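Local coordinates for phytoene synthase (Enterococcus hirae, PDB 5IYS), which probably condenses two farnesyl diphosphate molecules into dehydrosqualene in a magnesium-dependent reaction, holding two prenyl chains side by side in an all-helical cavity, at residues F34-K39 with C238-A243; A50-A55 with F107-G112; V174-Q179 with S262-K267. All blocks are in the same frame, centred on the assembly; numbering follows the deposited sequence.

Contact 1: residues F34-K39 with C238-A243; sequences FSQLPK and CRQALA
L37 and A241 make the tightest apolar meeting between the turn F34-L37 and helix 236-258, with L37 CG 3.6 Å from A241 CB. L37 CG stands anti to its carbonyl carbon (chi1 -68°), and the CD2 branch meets C238, 3.7 Å from its SG. The same alanine methyl is approached by Q36 through its CB, at 4.0 Å from A241 CB, and obliquely by the ring of F34, whose CD1 is 4.2 Å from A241 CB. Three residues of one turn thus converge on a single small side chain, which lets the backbones come close.

The polar part of the contact is an amide pair. Q240 NE2 donates to Q36 OE1 over 3.1 Å, with an N-H...O angle of 150° and the two amide planes 77° apart. Q36 NE2 is spent on A33 O and S244 OG, while Q240 NE2 also reaches L279 O of helix 272-287, bonds that hold the Q36 amide at both of its ends and restrain the rotation of the Q240 amide through its NE2. A water accepts from A241 N at 3.1 Å and returns only a weak bond to Q36 O.

Behind this shell, the turn is type I, closed by L37 N to F34 O. The arrangement belongs to the all-helical squalene/phytoene synthase fold, and borders its double prenyl pocket: F34 touches one bound thiodiphosphate analogue and L242 the other.

Contact 2: residues A50-A55 with F107-G112; sequences AFCRRA and FDMLTG. With FPS (S-[(2E,6E)-3,7,11-trimethyldodeca-2,6,10-trienyl] trihydrogen thiodiphosphate), chain H; FPS (S-[(2E,6E)-3,7,11-trimethyldodeca-2,6,10-trienyl] trihydrogen thiodiphosphate), chain G.
F51, C52 and A55, on the helix that carries the magnesium-binding aspartates D56 and D60 in a DDxxD-like pattern, face M109 and L110 of helix 104-116 behind and within the wall of the prenyl cavity, which C52 and M109 line. The two helices run nearly parallel: the axes of the short segments are 10.4 Å apart at closest approach and inclined by 18°. At that spacing side chains, not backbones, make the join. L110 CD2 touches two residues one helical turn apart, at 3.6 Å from A55 CB and 3.7 Å from F51 CZ. The F51 and M109 side chains pass antiparallel to each other, and the ring approaches obliquely with CE1 4.1 Å from M109 CG.

Toward the cavity the contact becomes a binding surface. C52 SG and M109 CE stand 4.0 Å apart, and both side chains rest on the chain H ligand: C52 CB is 3.5 Å from its C7. The M109 chain bends at chi2 and again at chi3 (83°), and this last turn lays CE 3.6 Å from the ligand's C6. R53 leaves the same helix to serve the diphosphate; its NH1 donates almost straight (168°) to O2B of the chain H ligand at 3.2 Å, in the plane of the guanidinium, while the ligand's C9 methyl lies over one face. D57 forms a salt bridge with NH1 and Y49 OH accepts from NE, steadying the group.

Around the pair, F51 meets F106 edge-to-face and packs on V88 and L92 of helix 87-98. L71 and L75 of helix 65-80 touch A55 and L110 respectively, and M142 of helix 125-143 adjoins C52 and M109.

Contact 3: residues V174-Q179 with S262-K267; sequences VGEDYQ and SLFDNK
G175 and E176, in the first turn of helix 174-179, present their backbone N-H groups to the loop that follows helix 236-258 in this all-helical squalene/phytoene synthase fold. Both amides are answered by one carbonyl. G175 N donates directly to L263 O at 3.0 Å, somewhat bent at 140°. E176 N reaches the same oxygen through a water, which accepts from it at 2.8 Å and donates to L263 O at 2.7 Å. L263 O is therefore gripped twice.

The E176 carboxylate works in the other direction, as acceptor for the loop. OE2 takes a weak, nearly straight bond from D265 N at 3.3 Å. A second water accepts from N266 N at 2.9 Å and lies beside E176 OE1, so two successive loop amides are served close to one carboxylate. K267 brings opposite charge nearby, yet NZ stays 4.5 Å from E176 OE1, beyond a salt bridge; its strong partner is the diphosphate of a bound analogue, with D173 as a long, weak one. D265 turns its carboxylate to K269.

Next to this polar network is F264. Its CG, anti to the carbonyl carbon (chi1 -68°), carries the ring against a helix position with no side chain. Q179 adjoins the ring edge. Over one face of the ring, G175 CA lies 3.8 Å from the centroid, 19° off the normal, a CH-pi contact.

The three contacts illustrate how an all-helical enzyme is closed around its prenyl ligands by links between sequence-distant parts. From the N terminus, 34-39 opens contact 1 just before helix 39-60. That helix then starts contact 2, the shortest of the three loops, completed at helix 104-116 and lying wholly within the span of contact 1. Contact 3 opens at 174-179, before contact 1 has closed at 238-243, and closes at 262-267, so contacts 1 and 3 cross. They lie on opposite sides of the chain's centre, their centres about 30 Å apart. Contact 1 borders the prenyl tails, contact 2 lines the cavity wall, and contact 3 ties down the loop bearing a diphosphate-binding lysine.

Contact 1: residues F34-K39 with C238-A243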
loop_
_atom_site.group_PDB
_atom_site.type_symbol
_atom_site.label_atom_id
_atom_site.label_comp_id
_atom_site.label_asym_id
_atom_site.label_seq_id
_atom_site.Cartn_x
_atom_site.Cartn_y
_atom_site.Cartn_z
ATOM N N PHE A 34 -0.558 -9.160 8.286
ATOM C CA PHE A 34 0.116 -10.214 7.531
ATOM C C PHE A 34 0.777 -11.271 8.366
ATOM O O PHE A 34 1.117 -12.334 7.869
ATOM C CB PHE A 34 1.042 -9.651 6.442
ATOM C CG PHE A 34 0.287 -9.073 5.265
ATOM C CD1 PHE A 34 -0.492 -9.894 4.472
ATOM C CD2 PHE A 34 0.219 -7.700 5.066
ATOM C CE1 PHE A 34 -1.238 -9.362 3.411
ATOM C CE2 PHE A 34 -0.490 -7.155 3.988
ATOM C CZ PHE A 34 -1.210 -7.987 3.148
ATOM N N SER A 35 0.952 -10.993 9.654
ATOM C CA SER A 35 1.501 -11.967 10.578
ATOM C C SER A 35 0.544 -13.132 10.798
ATOM O O SER A 35 0.956 -14.184 11.284
ATOM C CB SER A 35 1.844 -11.295 11.912
ATOM O OG SER A 35 0.652 -11.068 12.640
ATOM N N GLN A 36 -0.684 -12.997 10.316
ATOM C CA GLN A 36 -1.648 -14.100 10.371
ATOM C C GLN A 36 -1.442 -15.158 9.285
ATOM O O GLN A 36 -2.107 -16.189 9.317
ATOM C CB GLN A 36 -3.067 -13.555 10.270
ATOM C CG GLN A 36 -3.420 -12.686 11.480
ATOM C CD GLN A 36 -4.754 -11.988 11.308
ATOM O OE1 GLN A 36 -5.776 -12.373 11.889
ATOM N NE2 GLN A 36 -4.771 -11.024 10.403
ATOM N N LEU A 37 -0.594 -14.862 8.303
ATOM C CA LEU A 37 -0.191 -15.848 7.298
ATOM C C LEU A 37 0.651 -16.929 7.932
ATOM O O LEU A 37 1.351 -16.687 8.925
ATOM C CB LEU A 37 0.656 -15.160 6.223
ATOM C CG LEU A 37 -0.076 -14.164 5.340
ATOM C CD1 LEU A 37 0.933 -13.412 4.416
ATOM C CD2 LEU A 37 -1.119 -14.981 4.565
ATOM N N PRO A 38 0.658 -18.114 7.318
ATOM C CA PRO A 38 1.677 -19.087 7.700
ATOM C C PRO A 38 3.053 -18.429 7.580
ATOM O O PRO A 38 3.252 -17.598 6.688
ATOM C CB PRO A 38 1.557 -20.157 6.616
ATOM C CG PRO A 38 0.157 -20.004 6.049
ATOM C CD PRO A 38 -0.098 -18.518 6.111
ATOM N N LYS A 39 4.003 -18.915 8.371
ATOM C CA LYS A 39 5.251 -18.213 8.652
ATOM C C LYS A 39 6.020 -17.871 7.373
ATOM O O LYS A 39 6.444 -16.746 7.221
ATOM C CB LYS A 39 6.150 -19.057 9.572
ATOM C CG LYS A 39 7.440 -18.353 10.002
ATOM C CD LYS A 39 8.156 -19.045 11.174
ATOM C CE LYS A 39 9.468 -18.314 11.528
ATOM N NZ LYS A 39 10.534 -19.130 12.218
ATOM N N CYS A 238 -4.677 -17.795 3.526
ATOM C CA CYS A 238 -4.238 -16.407 3.298
ATOM C C CYS A 238 -5.363 -15.393 3.429
ATOM O O CYS A 238 -5.138 -14.187 3.369
ATOM C CB CYS A 238 -3.582 -16.250 1.924
ATOM S SG CYS A 238 -2.067 -17.231 1.737
ATOM N N ARG A 239 -6.608 -15.860 3.502
ATOM C CA ARG A 239 -7.720 -14.932 3.517
ATOM C C ARG A 239 -7.814 -14.019 4.734
ATOM O O ARG A 239 -8.173 -12.862 4.601
ATOM C CB ARG A 239 -9.030 -15.712 3.387
ATOM C CG ARG A 239 -9.154 -16.332 2.012
ATOM C CD ARG A 239 -10.530 -17.033 1.904
ATOM N NE ARG A 239 -10.488 -17.902 0.743
ATOM C CZ ARG A 239 -11.221 -18.994 0.591
ATOM N NH1 ARG A 239 -12.048 -19.379 1.550
ATOM N NH2 ARG A 239 -11.149 -19.658 -0.557
ATOM N N GLN A 240 -7.678 -14.580 5.928
ATOM C CA GLN A 240 -7.800 -13.798 7.163
ATOM C C GLN A 240 -6.780 -12.657 7.162
ATOM O O GLN A 240 -7.119 -11.502 7.455
ATOM C CB GLN A 240 -7.547 -14.744 8.347
ATOM C CG GLN A 240 -7.535 -14.113 9.737
ATOM C CD GLN A 240 -8.822 -13.408 10.108
ATOM O OE1 GLN A 240 -9.929 -13.874 9.786
ATOM N NE2 GLN A 240 -8.691 -12.356 10.902
ATOM N N ALA A 241 -5.559 -12.948 6.735
ATOM C CA ALA A 241 -4.500 -11.900 6.716
ATOM C C ALA A 241 -4.807 -10.812 5.686
ATOM O O ALA A 241 -4.721 -9.613 5.983
ATOM C CB ALA A 241 -3.127 -12.550 6.442
ATOM N N LEU A 242 -5.232 -11.207 4.486
ATOM C CA LEU A 242 -5.447 -10.200 3.467
ATOM C C LEU A 242 -6.665 -9.331 3.781
ATOM O O LEU A 242 -6.648 -8.119 3.613
ATOM C CB LEU A 242 -5.639 -10.894 2.109
ATOM C CG LEU A 242 -6.045 -9.962 0.968
ATOM C CD1 LEU A 242 -4.993 -8.950 0.629
ATOM C CD2 LEU A 242 -6.436 -10.800 -0.272
ATOM N N ALA A 243 -7.791 -9.952 4.135
ATOM C CA ALA A 243 -8.943 -9.182 4.580
ATOM C C ALA A 243 -8.664 -8.286 5.782
ATOM O O ALA A 243 -9.109 -7.127 5.844
ATOM C CB ALA A 243 -10.117 -10.150 4.858
HETATM O O HOH W 1 -4.317 -15.795 6.756
#

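Contact 2: residues A50-A55 with F107-G112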
loop_
_atom_site.group_PDB
_atom_site.type_symbol
_atom_site.label_atom_id
_atom_site.label_comp_id
_atom_site.label_asym_id
_atom_site.label_seq_id
_atom_site.Cartn_x
_atom_site.Cartn_y
_atom_site.Cartn_z
ATOM N N ALA A 50 9.873 -4.654 2.699
ATOM C CA ALA A 50 11.206 -4.047 2.786
ATOM C C ALA A 50 11.642 -3.377 1.478
ATOM O O ALA A 50 12.290 -2.331 1.496
ATOM C CB ALA A 50 12.240 -5.103 3.213
ATOM N N PHE A 51 11.483 -4.072 0.364
ATOM C CA PHE A 51 11.821 -3.491 -0.930
ATOM C C PHE A 51 11.002 -2.220 -1.155
ATOM O O PHE A 51 11.570 -1.161 -1.461
ATOM C CB PHE A 51 11.589 -4.490 -2.058
ATOM C CG PHE A 51 11.599 -3.857 -3.428
ATOM C CD1 PHE A 51 10.445 -3.264 -3.928
ATOM C CD2 PHE A 51 12.773 -3.803 -4.178
ATOM C CE1 PHE A 51 10.432 -2.670 -5.204
ATOM C CE2 PHE A 51 12.781 -3.218 -5.464
ATOM C CZ PHE A 51 11.614 -2.614 -5.945
ATOM N N CYS A 52 9.693 -2.295 -0.912
ATOM C CA CYS A 52 8.834 -1.113 -1.115
ATOM C C CYS A 52 9.224 0.065 -0.207
ATOM O O CYS A 52 9.225 1.242 -0.610
ATOM C CB CYS A 52 7.374 -1.482 -0.874
ATOM S SG CYS A 52 6.708 -2.629 -2.115
ATOM N N ARG A 53 9.342 -0.237 1.079
ATOM C CA ARG A 53 9.680 0.788 2.084
ATOM C C ARG A 53 10.993 1.476 1.731
ATOM O O ARG A 53 11.103 2.706 1.835
ATOM C CB ARG A 53 9.758 0.138 3.477
ATOM C CG ARG A 53 9.918 1.060 4.699
ATOM C CD ARG A 53 9.264 2.444 4.608
ATOM N NE ARG A 53 7.814 2.432 4.789
ATOM C CZ ARG A 53 7.010 3.460 4.530
ATOM N NH1 ARG A 53 7.492 4.603 4.042
ATOM N NH2 ARG A 53 5.713 3.344 4.767
ATOM N N ARG A 54 11.960 0.712 1.231
ATOM C CA ARG A 54 13.260 1.300 0.867
ATOM C C ARG A 54 13.137 2.248 -0.318
ATOM O O ARG A 54 13.598 3.400 -0.253
ATOM C CB ARG A 54 14.326 0.224 0.594
ATOM C CG ARG A 54 15.595 0.814 -0.015
ATOM C CD ARG A 54 16.646 -0.246 -0.383
ATOM N NE ARG A 54 17.083 -1.005 0.781
ATOM C CZ ARG A 54 17.868 -2.077 0.719
ATOM N NH1 ARG A 54 18.393 -2.475 -0.440
ATOM N NH2 ARG A 54 18.175 -2.708 1.842
ATOM N N ALA A 55 12.381 1.837 -1.341
ATOM C CA ALA A 55 12.200 2.670 -2.529
ATOM C C ALA A 55 11.490 3.964 -2.156
ATOM O O ALA A 55 11.785 5.037 -2.694
ATOM C CB ALA A 55 11.404 1.930 -3.599
ATOM N N PHE A 107 9.385 -3.089 -10.976
ATOM C CA PHE A 107 9.866 -2.025 -11.849
ATOM C C PHE A 107 8.836 -0.883 -11.837
ATOM O O PHE A 107 9.188 0.285 -11.738
ATOM C CB PHE A 107 10.002 -2.597 -13.273
ATOM C CG PHE A 107 11.302 -3.293 -13.546
ATOM C CD1 PHE A 107 12.493 -2.568 -13.625
ATOM C CD2 PHE A 107 11.334 -4.656 -13.786
ATOM C CE1 PHE A 107 13.702 -3.212 -13.906
ATOM C CE2 PHE A 107 12.514 -5.295 -14.153
ATOM C CZ PHE A 107 13.707 -4.582 -14.168
ATOM N N ASP A 108 7.554 -1.232 -11.918
ATOM C CA ASP A 108 6.475 -0.247 -11.830
ATOM C C ASP A 108 6.539 0.613 -10.555
ATOM O O ASP A 108 6.268 1.804 -10.606
ATOM C CB ASP A 108 5.089 -0.916 -11.979
ATOM C CG ASP A 108 4.830 -1.449 -13.385
ATOM O OD1 ASP A 108 5.552 -1.009 -14.314
ATOM O OD2 ASP A 108 3.878 -2.264 -13.593
ATOM N N MET A 109 6.730 -0.008 -9.393
ATOM C CA MET A 109 6.951 0.729 -8.153
ATOM C C MET A 109 8.082 1.769 -8.272
ATOM O O MET A 109 7.912 2.915 -7.859
ATOM C CB MET A 109 7.227 -0.261 -7.003
ATOM C CG MET A 109 7.654 0.346 -5.643
ATOM S SD MET A 109 6.433 1.500 -4.997
ATOM C CE MET A 109 5.235 0.425 -4.182
ATOM N N LEU A 110 9.235 1.383 -8.811
ATOM C CA LEU A 110 10.347 2.344 -8.875
ATOM C C LEU A 110 9.949 3.492 -9.817
ATOM O O LEU A 110 10.347 4.624 -9.619
ATOM C CB LEU A 110 11.613 1.665 -9.387
ATOM C CG LEU A 110 12.027 0.504 -8.468
ATOM C CD1 LEU A 110 13.439 0.043 -8.810
ATOM C CD2 LEU A 110 11.953 0.956 -7.017
ATOM N N THR A 111 9.186 3.188 -10.866
ATOM C CA THR A 111 8.808 4.209 -11.851
ATOM C C THR A 111 7.844 5.194 -11.209
ATOM O O THR A 111 7.927 6.411 -11.433
ATOM C CB THR A 111 8.057 3.542 -13.028
ATOM O OG1 THR A 111 8.963 2.691 -13.730
ATOM C CG2 THR A 111 7.470 4.585 -13.974
ATOM N N GLY A 112 6.957 4.675 -10.358
ATOM C CA GLY A 112 6.044 5.537 -9.636
ATOM C C GLY A 112 6.785 6.393 -8.624
ATOM O O GLY A 112 6.525 7.598 -8.495
HETATM C C1 FPS H . 2.940 4.545 1.454
HETATM S S1 FPS H . 1.974 5.826 0.716
HETATM C C2 FPS H . 3.990 4.083 0.475
HETATM C C3 FPS H . 3.742 3.379 -0.645
HETATM C C4 FPS H . 2.355 3.043 -1.125
HETATM C C5 FPS H . 4.927 2.954 -1.482
HETATM C C6 FPS H . 5.688 1.798 -0.836
HETATM C C7 FPS H . 4.734 0.707 -0.380
HETATM C C8 FPS H . 4.832 0.160 0.840
HETATM C C10 FPS H . 3.796 -0.873 1.214
HETATM C C9 FPS H . 5.869 0.627 1.827
HETATM C C11 FPS H . 4.223 -2.289 0.897
HETATM C C12 FPS H . 3.261 -3.129 1.726
HETATM C C13 FPS H . 3.236 -4.475 1.723
HETATM C C14 FPS H . 4.167 -5.314 0.902
HETATM C C15 FPS H . 2.215 -5.163 2.573
HETATM P PA FPS H . 3.011 7.450 1.392
HETATM O O1A FPS H . 4.402 7.392 0.882
HETATM O O2A FPS H . 2.296 8.779 0.832
HETATM O O3A FPS H . 2.775 7.536 2.993
HETATM P PB FPS H . 3.827 7.280 4.163
HETATM O O1B FPS H . 3.959 8.606 4.862
HETATM O O2B FPS H . 5.189 6.835 3.677
HETATM O O3B FPS H . 3.231 6.205 5.046
HETATM C C1 FPS G . 0.715 2.025 3.125
HETATM S S1 FPS G . 2.348 1.515 3.509
HETATM C C2 FPS G . 0.364 1.136 1.946
HETATM C C3 FPS G . -0.399 1.516 0.907
HETATM C C4 FPS G . -1.002 2.889 0.858
HETATM C C5 FPS G . -0.703 0.564 -0.234
HETATM C C6 FPS G . -0.065 -0.820 -0.110
HETATM C C7 FPS G . -0.757 -1.756 -1.080
HETATM C C8 FPS G . -0.988 -3.049 -0.789
HETATM C C10 FPS G . -1.573 -3.913 -1.885
HETATM C C9 FPS G . -0.628 -3.674 0.538
HETATM C C11 FPS G . -2.856 -4.573 -1.373
HETATM C C12 FPS G . -3.379 -5.589 -2.375
HETATM C C13 FPS G . -3.101 -6.912 -2.345
HETATM C C14 FPS G . -3.707 -7.829 -3.377
HETATM C C15 FPS G . -2.223 -7.521 -1.283
HETATM P PA FPS G . 2.877 2.044 5.433
HETATM O O1A FPS G . 3.896 1.141 5.975
HETATM O O2A FPS G . 3.618 3.458 5.169
HETATM O O3A FPS G . 1.667 2.362 6.424
HETATM P PB FPS G . 1.112 3.889 6.396
HETATM O O1B FPS G . 1.762 4.709 7.476
HETATM O O2B FPS G . -0.383 3.711 6.514
HETATM O O3B FPS G . 1.394 4.616 5.099
#

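Contact 3: residues V174-Q179 with S262-K267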
loop_
_atom_site.group_PDB
_atom_site.type_symbol
_atom_site.label_atom_id
_atom_site.label_comp_id
_atom_site.label_asym_id
_atom_site.label_seq_id
_atom_site.Cartn_x
_atom_site.Cartn_y
_atom_site.Cartn_z
ATOM N N VAL A 174 -4.102 14.682 3.873
ATOM C CA VAL A 174 -4.190 15.871 3.037
ATOM C C VAL A 174 -3.338 17.033 3.582
ATOM O O VAL A 174 -2.594 17.679 2.839
ATOM C CB VAL A 174 -5.635 16.315 2.835
ATOM C CG1 VAL A 174 -5.675 17.670 2.148
ATOM C CG2 VAL A 174 -6.423 15.266 2.043
ATOM N N GLY A 175 -3.428 17.294 4.880
ATOM C CA GLY A 175 -2.748 18.465 5.448
ATOM C C GLY A 175 -1.233 18.369 5.461
ATOM O O GLY A 175 -0.539 19.317 5.061
ATOM N N GLU A 176 -0.724 17.245 5.959
ATOM C CA GLU A 176 0.717 16.965 5.999
ATOM C C GLU A 176 1.284 16.968 4.580
ATOM O O GLU A 176 2.342 17.558 4.332
ATOM C CB GLU A 176 1.013 15.632 6.708
ATOM C CG GLU A 176 1.435 15.779 8.191
ATOM C CD GLU A 176 0.660 14.882 9.165
ATOM O OE1 GLU A 176 0.576 13.656 8.912
ATOM O OE2 GLU A 176 0.171 15.381 10.212
ATOM N N ASP A 177 0.531 16.416 3.630
ATOM C CA ASP A 177 0.985 16.403 2.225
ATOM C C ASP A 177 1.149 17.834 1.696
ATOM O O ASP A 177 2.188 18.193 1.130
ATOM C CB ASP A 177 0.008 15.631 1.341
ATOM C CG ASP A 177 0.189 14.116 1.441
ATOM O OD1 ASP A 177 1.229 13.688 1.968
ATOM O OD2 ASP A 177 -0.718 13.364 1.025
ATOM N N TYR A 178 0.106 18.642 1.870
ATOM C CA TYR A 178 0.140 20.009 1.365
ATOM C C TYR A 178 1.314 20.774 1.964
ATOM O O TYR A 178 1.950 21.587 1.278
ATOM C CB TYR A 178 -1.158 20.756 1.666
ATOM C CG TYR A 178 -1.158 22.156 1.086
ATOM C CD1 TYR A 178 -1.247 22.358 -0.282
ATOM C CD2 TYR A 178 -1.030 23.269 1.906
ATOM C CE1 TYR A 178 -1.228 23.632 -0.810
ATOM C CE2 TYR A 178 -1.010 24.548 1.384
ATOM C CZ TYR A 178 -1.117 24.720 0.026
ATOM O OH TYR A 178 -1.100 25.992 -0.504
ATOM N N GLN A 179 1.535 20.579 3.261
ATOM C CA GLN A 179 2.652 21.209 3.966
ATOM C C GLN A 179 3.948 20.913 3.238
ATOM O O GLN A 179 4.887 21.703 3.293
ATOM C CB GLN A 179 2.791 20.650 5.378
ATOM C CG GLN A 179 1.887 21.282 6.412
ATOM C CD GLN A 179 2.219 20.819 7.824
ATOM O OE1 GLN A 179 2.673 19.689 8.037
ATOM N NE2 GLN A 179 1.956 21.681 8.803
ATOM N N SER A 262 -10.787 16.293 10.214
ATOM C CA SER A 262 -9.466 16.858 10.479
ATOM C C SER A 262 -8.500 16.555 9.329
ATOM O O SER A 262 -8.488 15.434 8.784
ATOM C CB SER A 262 -8.911 16.281 11.780
ATOM O OG SER A 262 -8.899 14.861 11.719
ATOM N N LEU A 263 -7.666 17.539 8.997
ATOM C CA LEU A 263 -6.744 17.416 7.876
ATOM C C LEU A 263 -5.355 16.986 8.340
ATOM O O LEU A 263 -4.548 16.502 7.541
ATOM C CB LEU A 263 -6.674 18.731 7.096
ATOM C CG LEU A 263 -8.020 19.235 6.559
ATOM C CD1 LEU A 263 -7.916 20.629 5.968
ATOM C CD2 LEU A 263 -8.654 18.270 5.557
ATOM N N PHE A 264 -5.103 17.107 9.639
ATOM C CA PHE A 264 -3.806 16.754 10.216
ATOM C C PHE A 264 -3.958 15.673 11.275
ATOM O O PHE A 264 -5.044 15.466 11.812
ATOM C CB PHE A 264 -3.117 17.962 10.856
ATOM C CG PHE A 264 -2.675 18.999 9.873
ATOM C CD1 PHE A 264 -3.546 20.004 9.479
ATOM C CD2 PHE A 264 -1.391 18.968 9.337
ATOM C CE1 PHE A 264 -3.140 20.964 8.569
ATOM C CE2 PHE A 264 -0.997 19.914 8.414
ATOM C CZ PHE A 264 -1.885 20.886 8.003
ATOM N N ASP A 265 -2.846 15.020 11.587
ATOM C CA ASP A 265 -2.749 14.159 12.753
ATOM C C ASP A 265 -3.754 13.011 12.673
ATOM O O ASP A 265 -4.479 12.745 13.635
ATOM C CB ASP A 265 -2.960 14.986 14.033
ATOM C CG ASP A 265 -2.796 14.157 15.287
ATOM O OD1 ASP A 265 -1.818 13.387 15.354
ATOM O OD2 ASP A 265 -3.675 14.228 16.174
ATOM N N ASN A 266 -3.759 12.310 11.542
ATOM C CA ASN A 266 -4.738 11.254 11.289
ATOM C C ASN A 266 -4.097 9.865 11.294
ATOM O O ASN A 266 -4.786 8.849 11.163
ATOM C CB ASN A 266 -5.443 11.483 9.944
ATOM C CG ASN A 266 -6.364 12.696 9.962
ATOM O OD1 ASN A 266 -6.526 13.389 8.958
ATOM N ND2 ASN A 266 -7.034 12.903 11.085
ATOM N N LYS A 267 -2.784 9.829 11.487
ATOM C CA LYS A 267 -2.050 8.579 11.457
ATOM C C LYS A 267 -2.063 7.925 12.832
ATOM O O LYS A 267 -2.131 8.617 13.856
ATOM C CB LYS A 267 -0.598 8.808 11.033
ATOM C CG LYS A 267 -0.397 9.172 9.577
ATOM C CD LYS A 267 1.093 9.375 9.286
ATOM C CE LYS A 267 1.290 10.380 8.149
ATOM N NZ LYS A 267 2.174 9.906 7.023
HETATM O O HOH W 2 -2.177 15.207 7.232
HETATM O O HOH W 3 -2.392 12.613 9.019
#